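Local atomic coordinates of ornithine carbamoyltransferase, mitochondrial (Coccidioides immitis, PDB entry 3SDS), a protein that catalyses the transfer of the carbamoyl group from carbamoyl phosphate to L-ornithine, giving L-citrulline and phosphate in the arginine biosynthesis pathway. Residues L27-D31 with D203-A207; A87-M91 with A338-E343; L189-G195 with A259-D265. Residue numbers count along the deposited sequence, not the author numbering.

Contact 1 of 3, residues L27-D31 with D203-A207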
ATOM      1  N   LEU A  27      -2.684 -23.637  -8.989  1.00 41.45           N
ATOM      2  CA  LEU A  27      -2.631 -23.025 -10.343  1.00 41.76           C
ATOM      3  C   LEU A  27      -3.942 -23.137 -11.149  1.00 41.47           C
ATOM      4  O   LEU A  27      -4.198 -22.313 -12.050  1.00 41.22           O
ATOM      5  CB  LEU A  27      -1.455 -23.585 -11.169  1.00 42.81           C
ATOM      6  CG  LEU A  27      -0.032 -23.588 -10.566  1.00 43.51           C
ATOM      7  CD1 LEU A  27       0.984 -23.965 -11.621  1.00 42.24           C
ATOM      8  CD2 LEU A  27       0.352 -22.234  -9.935  1.00 43.00           C
ATOM      9  N   SER A  28      -4.756 -24.147 -10.798  1.00 41.01           N
ATOM     10  CA  SER A  28      -5.976 -24.536 -11.526  1.00 40.78           C
ATOM     11  C   SER A  28      -6.796 -25.510 -10.684  1.00 40.36           C
ATOM     12  O   SER A  28      -6.233 -26.260  -9.887  1.00 40.71           O
ATOM     13  CB  SER A  28      -5.603 -25.235 -12.849  1.00 41.85           C
ATOM     14  OG  SER A  28      -6.736 -25.846 -13.458  1.00 42.13           O
ATOM     15  N   ILE A  29      -8.110 -25.542 -10.898  1.00 39.83           N
ATOM     16  CA  ILE A  29      -8.964 -26.568 -10.293  1.00 39.47           C
ATOM     17  C   ILE A  29      -8.511 -27.991 -10.664  1.00 40.68           C
ATOM     18  O   ILE A  29      -8.807 -28.964  -9.952  1.00 41.52           O
ATOM     19  CB  ILE A  29     -10.443 -26.405 -10.696  1.00 39.01           C
ATOM     20  CG1 ILE A  29     -10.931 -24.960 -10.536  1.00 38.78           C
ATOM     21  CG2 ILE A  29     -11.325 -27.361  -9.910  1.00 38.56           C
ATOM     22  CD1 ILE A  29     -10.777 -24.368  -9.128  1.00 39.32           C
ATOM     23  N   ALA A  30      -7.793 -28.118 -11.776  1.00 41.11           N
ATOM     24  CA  ALA A  30      -7.230 -29.405 -12.171  1.00 41.84           C
ATOM     25  C   ALA A  30      -6.326 -30.045 -11.090  1.00 42.23           C
ATOM     26  O   ALA A  30      -6.103 -31.262 -11.113  1.00 42.89           O
ATOM     27  CB  ALA A  30      -6.490 -29.270 -13.479  1.00 42.20           C
ATOM     28  N   ASP A  31      -5.818 -29.238 -10.149  1.00 41.52           N
ATOM     29  CA  ASP A  31      -4.951 -29.746  -9.072  1.00 41.59           C
ATOM     30  C   ASP A  31      -5.737 -30.257  -7.856  1.00 41.15           C
ATOM     31  O   ASP A  31      -5.131 -30.704  -6.885  1.00 41.22           O
ATOM     32  CB  ASP A  31      -3.988 -28.665  -8.560  1.00 41.45           C
ATOM     33  CG  ASP A  31      -3.184 -27.977  -9.662  1.00 43.67           C
ATOM     34  OD1 ASP A  31      -3.011 -26.744  -9.516  1.00 44.61           O
ATOM     35  OD2 ASP A  31      -2.709 -28.630 -10.637  1.00 45.38           O
ATOM     36  N   ASP A 203     -11.935 -23.217 -16.035  1.00 42.72           N
ATOM     37  CA  ASP A 203     -11.914 -23.723 -14.652  1.00 42.16           C
ATOM     38  C   ASP A 203     -13.304 -24.072 -14.121  1.00 42.19           C
ATOM     39  O   ASP A 203     -13.464 -25.081 -13.409  1.00 42.36           O
ATOM     40  CB  ASP A 203     -11.237 -22.747 -13.698  1.00 41.50           C
ATOM     41  CG  ASP A 203      -9.781 -23.101 -13.403  1.00 42.31           C
ATOM     42  OD1 ASP A 203      -9.435 -24.277 -13.151  1.00 41.51           O
ATOM     43  OD2 ASP A 203      -8.971 -22.158 -13.394  1.00 44.67           O
ATOM     44  N   LEU A 204     -14.299 -23.252 -14.467  1.00 41.95           N
ATOM     45  CA  LEU A 204     -15.691 -23.531 -14.113  1.00 42.16           C
ATOM     46  C   LEU A 204     -16.103 -24.919 -14.641  1.00 43.31           C
ATOM     47  O   LEU A 204     -16.629 -25.764 -13.878  1.00 43.56           O
ATOM     48  CB  LEU A 204     -16.609 -22.428 -14.658  1.00 42.32           C
ATOM     49  CG  LEU A 204     -18.140 -22.482 -14.536  1.00 42.59           C
ATOM     50  CD1 LEU A 204     -18.593 -22.700 -13.104  1.00 41.39           C
ATOM     51  CD2 LEU A 204     -18.773 -21.191 -15.085  1.00 42.22           C
ATOM     52  N   ALA A 205     -15.828 -25.158 -15.932  1.00 43.86           N
ATOM     53  CA  ALA A 205     -16.055 -26.471 -16.569  1.00 44.36           C
ATOM     54  C   ALA A 205     -15.418 -27.640 -15.803  1.00 44.03           C
ATOM     55  O   ALA A 205     -16.088 -28.646 -15.564  1.00 44.76           O
ATOM     56  CB  ALA A 205     -15.574 -26.467 -18.034  1.00 44.81           C
ATOM     57  N   ILE A 206     -14.138 -27.507 -15.441  1.00 43.04           N
ATOM     58  CA  ILE A 206     -13.406 -28.555 -14.698  1.00 42.73           C
ATOM     59  C   ILE A 206     -14.047 -28.827 -13.314  1.00 42.65           C
ATOM     60  O   ILE A 206     -14.137 -29.973 -12.866  1.00 42.76           O
ATOM     61  CB  ILE A 206     -11.867 -28.201 -14.555  1.00 42.25           C
ATOM     62  CG1 ILE A 206     -11.178 -28.160 -15.926  1.00 41.94           C
ATOM     63  CG2 ILE A 206     -11.141 -29.184 -13.629  1.00 40.76           C
ATOM     64  CD1 ILE A 206      -9.741 -27.637 -15.899  1.00 39.35           C
ATOM     65  N   ALA A 207     -14.491 -27.756 -12.651  1.00 42.27           N
ATOM     66  CA  ALA A 207     -15.181 -27.852 -11.369  1.00 42.03           C
ATOM     67  C   ALA A 207     -16.532 -28.556 -11.522  1.00 42.88           C
ATOM     68  O   ALA A 207     -16.780 -29.585 -10.881  1.00 43.35           O
ATOM     69  CB  ALA A 207     -15.350 -26.473 -10.757  1.00 41.13           C
TER
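A single carboxylate oxygen, OD1 of Asp203, receives two hydrogen bonds from the 27-31 segment: one from the backbone N of Ile29 (2.9 Å, N-H...O angle 152°) and one from the hydroxyl OG of Ser28 (3.1 Å to the same OD1). The Ser28 hydroxyl works in both directions, since its OG also accepts from the backbone N of Ala30 at 3.0 Å. This ST turn opens the short 3-10 segment 29-31, which is steadied from its other end by Asp31, whose OD1 accepts from the backbone N of Leu27 at 3.2 Å. The second oxygen of Asp203, OD2, is held by the backbone N of His155, a residue assigned by similarity to the carbamoyl phosphate site.

Beside the polar cluster lies a small apolar patch. The CA-to-CB bond of Ile29 points toward the helix; its CB lies 4.1 Å from CG2 of Ile206, while its CG2 reaches CB of Ala207 at 4.2 Å. Ile206 and Ala207 follow Asp203 by three and four positions, about one helical turn, so the three share one side of helix 199-210. Ala30 touches the margin of this patch, its CB 4.4 Å from CD1 of Ile206. Phe37 of helix 34-51 packs against both Ile29 and Ala207, and Ala159 of helix 156-169 also meets Ile29.

The segments come from the carbamoyl phosphate-binding and ornithine-binding parts of the chain, so the contact joins the two halves of the carbamoyltransferase fold. With one oxygen facing the N-terminal loop and the other the His155 backbone, the buried Asp203 carboxylate ties both to helix 199-210 of the ornithine-binding part.

Contact 2 of 3, residues A87-M91 with A338-E343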
ATOM      1  N   ALA A  87      -9.082 -10.396   2.629  1.00 34.95           N
ATOM      2  CA  ALA A  87      -8.934 -11.761   3.125  1.00 34.46           C
ATOM      3  C   ALA A  87      -7.705 -11.951   3.996  1.00 34.38           C
ATOM      4  O   ALA A  87      -7.781 -12.542   5.080  1.00 34.50           O
ATOM      5  CB  ALA A  87      -8.902 -12.729   1.976  1.00 34.39           C
ATOM      6  N   VAL A  88      -6.570 -11.450   3.521  1.00 34.26           N
ATOM      7  CA  VAL A  88      -5.346 -11.488   4.309  1.00 33.87           C
ATOM      8  C   VAL A  88      -5.553 -10.801   5.666  1.00 34.21           C
ATOM      9  O   VAL A  88      -5.187 -11.357   6.705  1.00 34.34           O
ATOM     10  CB  VAL A  88      -4.184 -10.841   3.530  1.00 34.25           C
ATOM     11  CG1 VAL A  88      -2.893 -10.825   4.350  1.00 33.60           C
ATOM     12  CG2 VAL A  88      -3.974 -11.567   2.194  1.00 33.77           C
ATOM     13  N   VAL A  89      -6.166  -9.615   5.665  1.00 34.47           N
ATOM     14  CA  VAL A  89      -6.332  -8.827   6.900  1.00 35.12           C
ATOM     15  C   VAL A  89      -7.236  -9.495   7.965  1.00 35.78           C
ATOM     16  O   VAL A  89      -6.933  -9.431   9.153  1.00 35.91           O
ATOM     17  CB  VAL A  89      -6.775  -7.371   6.599  1.00 35.79           C
ATOM     18  CG1 VAL A  89      -7.213  -6.628   7.889  1.00 36.56           C
ATOM     19  CG2 VAL A  89      -5.669  -6.617   5.883  1.00 34.62           C
ATOM     20  N   LYS A  90      -8.331 -10.138   7.553  1.00 36.43           N
ATOM     21  CA  LYS A  90      -9.140 -10.944   8.494  1.00 37.21           C
ATOM     22  C   LYS A  90      -8.281 -11.940   9.278  1.00 37.39           C
ATOM     23  O   LYS A  90      -8.537 -12.165  10.486  1.00 38.03           O
ATOM     24  CB  LYS A  90     -10.291 -11.672   7.791  1.00 37.20           C
ATOM     25  CG  LYS A  90     -11.541 -10.822   7.564  1.00 38.71           C
ATOM     26  CD  LYS A  90     -12.439 -10.832   8.793  1.00 43.01           C
ATOM     27  CE  LYS A  90     -13.174  -9.474   9.044  1.00 46.54           C
ATOM     28  NZ  LYS A  90     -13.650  -8.756   7.808  1.00 47.17           N
ATOM     29  N   MET A  91      -7.268 -12.517   8.612  1.00 36.69           N
ATOM     30  CA  MET A  91      -6.311 -13.415   9.289  1.00 37.03           C
ATOM     31  C   MET A  91      -5.157 -12.714  10.042  1.00 37.83           C
ATOM     32  O   MET A  91      -4.257 -13.375  10.602  1.00 38.47           O
ATOM     33  CB  MET A  91      -5.797 -14.491   8.350  1.00 36.03           C
ATOM     34  CG  MET A  91      -6.794 -15.621   8.179  1.00 36.72           C
ATOM     35  SD  MET A  91      -6.413 -16.797   6.854  1.00 35.89           S
ATOM     36  CE  MET A  91      -7.110 -15.863   5.491  1.00 31.68           C
ATOM     37  N   ALA A 338     -11.216 -16.356  -1.064  1.00 33.86           N
ATOM     38  CA  ALA A 338      -9.810 -16.085  -0.730  1.00 33.86           C
ATOM     39  C   ALA A 338      -9.417 -16.517   0.685  1.00 34.27           C
ATOM     40  O   ALA A 338      -8.300 -17.039   0.884  1.00 34.72           O
ATOM     41  CB  ALA A 338      -9.466 -14.630  -0.945  1.00 33.54           C
ATOM     42  N   ILE A 339     -10.312 -16.312   1.662  1.00 34.33           N
ATOM     43  CA  ILE A 339     -10.019 -16.697   3.049  1.00 34.29           C
ATOM     44  C   ILE A 339      -9.805 -18.210   3.098  1.00 34.62           C
ATOM     45  O   ILE A 339      -8.827 -18.710   3.690  1.00 34.90           O
ATOM     46  CB  ILE A 339     -11.138 -16.270   4.066  1.00 34.96           C
ATOM     47  CG1 ILE A 339     -11.164 -14.736   4.284  1.00 34.14           C
ATOM     48  CG2 ILE A 339     -10.986 -17.037   5.425  1.00 33.85           C
ATOM     49  CD1 ILE A 339     -12.381 -14.206   5.091  1.00 30.60           C
ATOM     50  N   SER A 340     -10.719 -18.927   2.451  1.00 34.52           N
ATOM     51  CA  SER A 340     -10.691 -20.390   2.427  1.00 34.61           C
ATOM     52  C   SER A 340      -9.394 -20.893   1.779  1.00 34.42           C
ATOM     53  O   SER A 340      -8.707 -21.768   2.338  1.00 34.75           O
ATOM     54  CB  SER A 340     -11.906 -20.901   1.653  1.00 34.65           C
ATOM     55  OG  SER A 340     -12.001 -22.303   1.670  1.00 35.20           O
ATOM     56  N   ALA A 341      -9.050 -20.308   0.626  1.00 33.36           N
ATOM     57  CA  ALA A 341      -7.898 -20.755  -0.141  1.00 33.39           C
ATOM     58  C   ALA A 341      -6.567 -20.462   0.550  1.00 33.95           C
ATOM     59  O   ALA A 341      -5.669 -21.326   0.568  1.00 34.29           O
ATOM     60  CB  ALA A 341      -7.919 -20.181  -1.539  1.00 32.89           C
ATOM     61  N   LEU A 342      -6.441 -19.257   1.107  1.00 33.98           N
ATOM     62  CA  LEU A 342      -5.233 -18.885   1.835  1.00 34.39           C
ATOM     63  C   LEU A 342      -5.080 -19.710   3.112  1.00 35.23           C
ATOM     64  O   LEU A 342      -3.956 -20.106   3.434  1.00 36.32           O
ATOM     65  CB  LEU A 342      -5.198 -17.386   2.177  1.00 34.30           C
ATOM     66  CG  LEU A 342      -5.226 -16.333   1.071  1.00 33.00           C
ATOM     67  CD1 LEU A 342      -5.829 -15.057   1.619  1.00 32.32           C
ATOM     68  CD2 LEU A 342      -3.848 -16.063   0.528  1.00 30.74           C
ATOM     69  N   GLU A 343      -6.167 -19.963   3.850  1.00 35.27           N
ATOM     70  CA  GLU A 343      -6.060 -20.869   5.006  1.00 36.29           C
ATOM     71  C   GLU A 343      -5.515 -22.239   4.597  1.00 36.69           C
ATOM     72  O   GLU A 343      -4.644 -22.802   5.285  1.00 36.97           O
ATOM     73  CB  GLU A 343      -7.395 -21.072   5.733  1.00 36.95           C
ATOM     74  CG  GLU A 343      -7.251 -21.735   7.111  1.00 37.51           C
ATOM     75  CD  GLU A 343      -8.430 -22.634   7.469  1.00 41.79           C
ATOM     76  OE1 GLU A 343      -9.390 -22.694   6.665  1.00 40.96           O
ATOM     77  OE2 GLU A 343      -8.391 -23.290   8.555  1.00 43.96           O
TER
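The last turn of helix 78-90 comes up against the middle of helix 327-347, closest at Ala87 and Ile339, whose CA atoms are 5.1 Å apart. This is helix-helix packing across the two-domain carbamoyltransferase fold: the long C-terminal helix, though late in the sequence, lies against the carbamoyl phosphate-binding part. No hydrogen bond links the two segments.

Small side chains permit the close approach. The methyl of Ala87 fits among three residues of the partner helix, its CB lying 3.5 Å from CB of Ala338, 3.8 Å from CG1 of Ile339 and 3.9 Å from CD1 of Leu342. Val88 adds CG2 at 4.0 Å from CD1 of Leu342. Glu343 sends its carboxylate elsewhere, to the hydroxyl of Tyr47 and in a salt bridge to Arg59, while Val89 and Lys90 pack on a second subunit of the trimer. Each helix also carries residues assigned by similarity to carbamoyl phosphate binding, Thr80 on one and Arg334 on the other.

Just past the helix end, Met91 extends its thioether over the C-terminal helix, placing its CE 4.1 Å from both CG2 of Ile339 and CB of Leu342, and 3.8 Å from the carbonyl O of Ile339.

Contact 3 of 3, residues L189-G195 with A259-D265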
ATOM      1  N   LEU A 189     -27.691 -30.683 -12.169  1.00 50.95           N
ATOM      2  CA  LEU A 189     -27.885 -29.299 -12.604  1.00 50.14           C
ATOM      3  C   LEU A 189     -27.334 -29.020 -14.007  1.00 49.49           C
ATOM      4  O   LEU A 189     -26.457 -29.739 -14.493  1.00 49.17           O
ATOM      5  CB  LEU A 189     -27.247 -28.348 -11.613  1.00 49.20           C
ATOM      6  CG  LEU A 189     -28.234 -27.584 -10.746  1.00 51.39           C
ATOM      7  CD1 LEU A 189     -29.273 -28.514 -10.088  1.00 54.17           C
ATOM      8  CD2 LEU A 189     -27.460 -26.787  -9.706  1.00 51.51           C
ATOM      9  N   LYS A 190     -27.862 -27.981 -14.651  1.00 49.23           N
ATOM     10  CA  LYS A 190     -27.364 -27.547 -15.951  1.00 48.83           C
ATOM     11  C   LYS A 190     -26.855 -26.110 -15.907  1.00 47.61           C
ATOM     12  O   LYS A 190     -27.557 -25.215 -15.413  1.00 47.69           O
ATOM     13  CB  LYS A 190     -28.449 -27.659 -17.021  1.00 50.00           C
ATOM     14  CG  LYS A 190     -27.896 -28.074 -18.361  1.00 50.98           C
ATOM     15  CD  LYS A 190     -28.556 -27.407 -19.541  1.00 53.23           C
ATOM     16  CE  LYS A 190     -28.172 -28.172 -20.802  1.00 56.90           C
ATOM     17  NZ  LYS A 190     -27.812 -27.318 -21.974  1.00 58.04           N
ATOM     18  N   ILE A 191     -25.647 -25.898 -16.433  1.00 46.41           N
ATOM     19  CA  ILE A 191     -25.103 -24.545 -16.648  1.00 45.60           C
ATOM     20  C   ILE A 191     -24.963 -24.251 -18.155  1.00 45.72           C
ATOM     21  O   ILE A 191     -24.446 -25.064 -18.916  1.00 46.04           O
ATOM     22  CB  ILE A 191     -23.732 -24.313 -15.885  1.00 44.71           C
ATOM     23  CG1 ILE A 191     -23.916 -24.433 -14.365  1.00 44.48           C
ATOM     24  CG2 ILE A 191     -23.097 -22.953 -16.225  1.00 42.90           C
ATOM     25  CD1 ILE A 191     -22.611 -24.452 -13.582  1.00 43.09           C
ATOM     26  N   ALA A 192     -25.432 -23.090 -18.582  1.00 45.58           N
ATOM     27  CA  ALA A 192     -25.258 -22.692 -19.960  1.00 46.05           C
ATOM     28  C   ALA A 192     -24.358 -21.476 -20.042  1.00 45.59           C
ATOM     29  O   ALA A 192     -24.655 -20.419 -19.470  1.00 45.29           O
ATOM     30  CB  ALA A 192     -26.602 -22.403 -20.602  1.00 47.21           C
ATOM     31  N   TRP A 193     -23.251 -21.647 -20.749  1.00 45.42           N
ATOM     32  CA  TRP A 193     -22.335 -20.561 -21.043  1.00 45.57           C
ATOM     33  C   TRP A 193     -22.584 -20.034 -22.461  1.00 46.86           C
ATOM     34  O   TRP A 193     -22.538 -20.798 -23.440  1.00 47.56           O
ATOM     35  CB  TRP A 193     -20.886 -21.048 -20.910  1.00 45.11           C
ATOM     36  CG  TRP A 193     -19.881 -19.970 -21.190  1.00 45.45           C
ATOM     37  CD1 TRP A 193     -19.566 -19.414 -22.419  1.00 45.98           C
ATOM     38  CD2 TRP A 193     -19.073 -19.294 -20.223  1.00 44.51           C
ATOM     39  NE1 TRP A 193     -18.618 -18.428 -22.259  1.00 46.42           N
ATOM     40  CE2 TRP A 193     -18.295 -18.334 -20.924  1.00 45.85           C
ATOM     41  CE3 TRP A 193     -18.937 -19.396 -18.831  1.00 43.09           C
ATOM     42  CZ2 TRP A 193     -17.376 -17.493 -20.270  1.00 44.63           C
ATOM     43  CZ3 TRP A 193     -18.041 -18.558 -18.182  1.00 42.28           C
ATOM     44  CH2 TRP A 193     -17.263 -17.622 -18.904  1.00 43.68           C
ATOM     45  N   VAL A 194     -22.838 -18.731 -22.576  1.00 47.38           N
ATOM     46  CA  VAL A 194     -23.058 -18.112 -23.895  1.00 48.87           C
ATOM     47  C   VAL A 194     -22.073 -16.960 -24.100  1.00 49.25           C
ATOM     48  O   VAL A 194     -22.125 -15.968 -23.379  1.00 48.86           O
ATOM     49  CB  VAL A 194     -24.533 -17.625 -24.084  1.00 49.57           C
ATOM     50  CG1 VAL A 194     -24.746 -17.005 -25.463  1.00 50.27           C
ATOM     51  CG2 VAL A 194     -25.509 -18.758 -23.872  1.00 48.98           C
ATOM     52  N   GLY A 195     -21.178 -17.101 -25.076  1.00 50.19           N
ATOM     53  CA  GLY A 195     -20.155 -16.081 -25.344  1.00 51.34           C
ATOM     54  C   GLY A 195     -18.794 -16.634 -25.741  1.00 51.72           C
ATOM     55  O   GLY A 195     -18.710 -17.691 -26.342  1.00 52.04           O
ATOM     56  N   ALA A 259     -31.734 -25.093 -18.976  1.00 55.03           N
ATOM     57  CA  ALA A 259     -30.612 -24.602 -18.192  1.00 53.84           C
ATOM     58  C   ALA A 259     -31.091 -24.046 -16.863  1.00 53.72           C
ATOM     59  O   ALA A 259     -32.132 -23.368 -16.806  1.00 54.36           O
ATOM     60  CB  ALA A 259     -29.846 -23.544 -18.969  1.00 53.35           C
ATOM     61  N   ASP A 260     -30.338 -24.329 -15.799  1.00 52.56           N
ATOM     62  CA  ASP A 260     -30.706 -23.827 -14.480  1.00 52.28           C
ATOM     63  C   ASP A 260     -30.095 -22.460 -14.262  1.00 51.31           C
ATOM     64  O   ASP A 260     -30.668 -21.608 -13.559  1.00 51.47           O
ATOM     65  CB  ASP A 260     -30.265 -24.792 -13.380  1.00 52.18           C
ATOM     66  CG  ASP A 260     -31.006 -26.110 -13.437  1.00 53.60           C
ATOM     67  OD1 ASP A 260     -32.238 -26.125 -13.156  1.00 54.83           O
ATOM     68  OD2 ASP A 260     -30.346 -27.123 -13.778  1.00 53.22           O
ATOM     69  N   VAL A 261     -28.934 -22.258 -14.884  1.00 50.24           N
ATOM     70  CA  VAL A 261     -28.172 -21.016 -14.770  1.00 49.21           C
ATOM     71  C   VAL A 261     -27.682 -20.614 -16.146  1.00 49.53           C
ATOM     72  O   VAL A 261     -27.304 -21.478 -16.944  1.00 49.67           O
ATOM     73  CB  VAL A 261     -26.937 -21.208 -13.870  1.00 47.94           C
ATOM     74  CG1 VAL A 261     -26.101 -19.936 -13.817  1.00 46.65           C
ATOM     75  CG2 VAL A 261     -27.357 -21.664 -12.478  1.00 47.32           C
ATOM     76  N   ILE A 262     -27.690 -19.311 -16.424  1.00 49.86           N
ATOM     77  CA  ILE A 262     -27.039 -18.798 -17.634  1.00 50.36           C
ATOM     78  C   ILE A 262     -25.873 -17.849 -17.301  1.00 49.89           C
ATOM     79  O   ILE A 262     -26.024 -16.906 -16.523  1.00 49.43           O
ATOM     80  CB  ILE A 262     -28.044 -18.175 -18.637  1.00 51.24           C
ATOM     81  CG1 ILE A 262     -29.061 -19.228 -19.092  1.00 51.56           C
ATOM     82  CG2 ILE A 262     -27.310 -17.619 -19.853  1.00 51.96           C
ATOM     83  CD1 ILE A 262     -30.265 -18.668 -19.864  1.00 51.69           C
ATOM     84  N   VAL A 263     -24.711 -18.132 -17.892  1.00 50.26           N
ATOM     85  CA  VAL A 263     -23.488 -17.356 -17.653  1.00 50.18           C
ATOM     86  C   VAL A 263     -22.936 -16.736 -18.943  1.00 51.60           C
ATOM     87  O   VAL A 263     -22.939 -17.368 -20.001  1.00 52.34           O
ATOM     88  CB  VAL A 263     -22.342 -18.209 -17.044  1.00 48.55           C
ATOM     89  CG1 VAL A 263     -21.461 -17.342 -16.204  1.00 47.72           C
ATOM     90  CG2 VAL A 263     -22.868 -19.310 -16.215  1.00 48.24           C
ATOM     91  N   THR A 264     -22.451 -15.504 -18.831  1.00 52.53           N
ATOM     92  CA  THR A 264     -21.637 -14.895 -19.867  1.00 54.12           C
ATOM     93  C   THR A 264     -20.416 -14.139 -19.281  1.00 54.83           C
ATOM     94  O   THR A 264     -20.156 -14.197 -18.080  1.00 53.76           O
ATOM     95  CB  THR A 264     -22.498 -14.010 -20.820  1.00 55.28           C
ATOM     96  OG1 THR A 264     -21.733 -13.659 -21.987  1.00 55.39           O
ATOM     97  CG2 THR A 264     -23.028 -12.742 -20.107  1.00 54.94           C
ATOM     98  N   ASP A 265     -19.684 -13.444 -20.151  1.00 57.38           N
ATOM     99  CA  ASP A 265     -18.466 -12.720 -19.811  1.00 59.11           C
ATOM    100  C   ASP A 265     -18.191 -11.670 -20.887  1.00 61.26           C
ATOM    101  O   ASP A 265     -18.583 -11.847 -22.043  1.00 62.34           O
ATOM    102  CB  ASP A 265     -17.290 -13.703 -19.778  1.00 58.98           C
ATOM    103  CG  ASP A 265     -16.026 -13.109 -19.145  1.00 61.66           C
ATOM    104  OD1 ASP A 265     -15.987 -11.878 -18.880  1.00 64.90           O
ATOM    105  OD2 ASP A 265     -15.062 -13.885 -18.908  1.00 63.65           O
TER
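Trp193 lays its indole along the neighbouring strand: its CE3 is 4.0 Å from CB of Val263, the carbonyl O of Val263 lies over one ring face, and CZ2 comes within 3.8 Å of CB of Asp265. Ile191, on the same sheet face, places CG2 3.7 Å from CG2 of Val263; Ala192 turns to the other face, with CB 3.8 Å from CB of Ala259.

Strands 190-194 and 261-264 run parallel, their axes approaching to 4.8 Å at an angle of 27°. Ala192 N donates to Val261 O (3.0 Å), Val263 N to Ala192 O (2.8 Å) and Val194 N to Val263 O (2.9 Å). Side chains extend the pairing at both ends: Asp260 OD2 accepts from Lys190 N at 2.8 Å, and Thr264 OG1 donates to Val194 O at 2.7 Å. The next residue, Asp265, is assigned by similarity to L-ornithine binding and is held through OD2 by Asn198, putting it at the C-terminal ends of the strands, where Rossmann-like sheets usually bind ligands.

Within the five-stranded parallel sheet 190-194 is the middle strand, and both strands of the pair are interior, with strand 214-218 beside 190-194 and strand 303-306 beside 261-264. Helix 199-210 covers Trp193, and Ile166 of helix 156-169 packs on Ile191.

How the contacts relate
All three contacts are largely buried, but they work at different levels of the fold. Contact 3 lies within the ornithine-binding part and rests on regular backbone hydrogen bonds, whereas contacts 1 and 2 join that part to the carbamoyl phosphate-binding part, the first through a carboxylate flanked by apolar packing and the second by apolar packing without any hydrogen bond. The centre of contact 1 is the closest to the chain's centre, about 8 Å from it; contact 2 is the one that borders another subunit. Contacts 1 and 3 meet where helix 199-210 follows strand 190-194, with CD2 of Leu204 4.1 Å from CZ3 of Trp193. Contacts 2 and 3 lie on opposite sides of the chain's centre, their own centres about 29 Å apart.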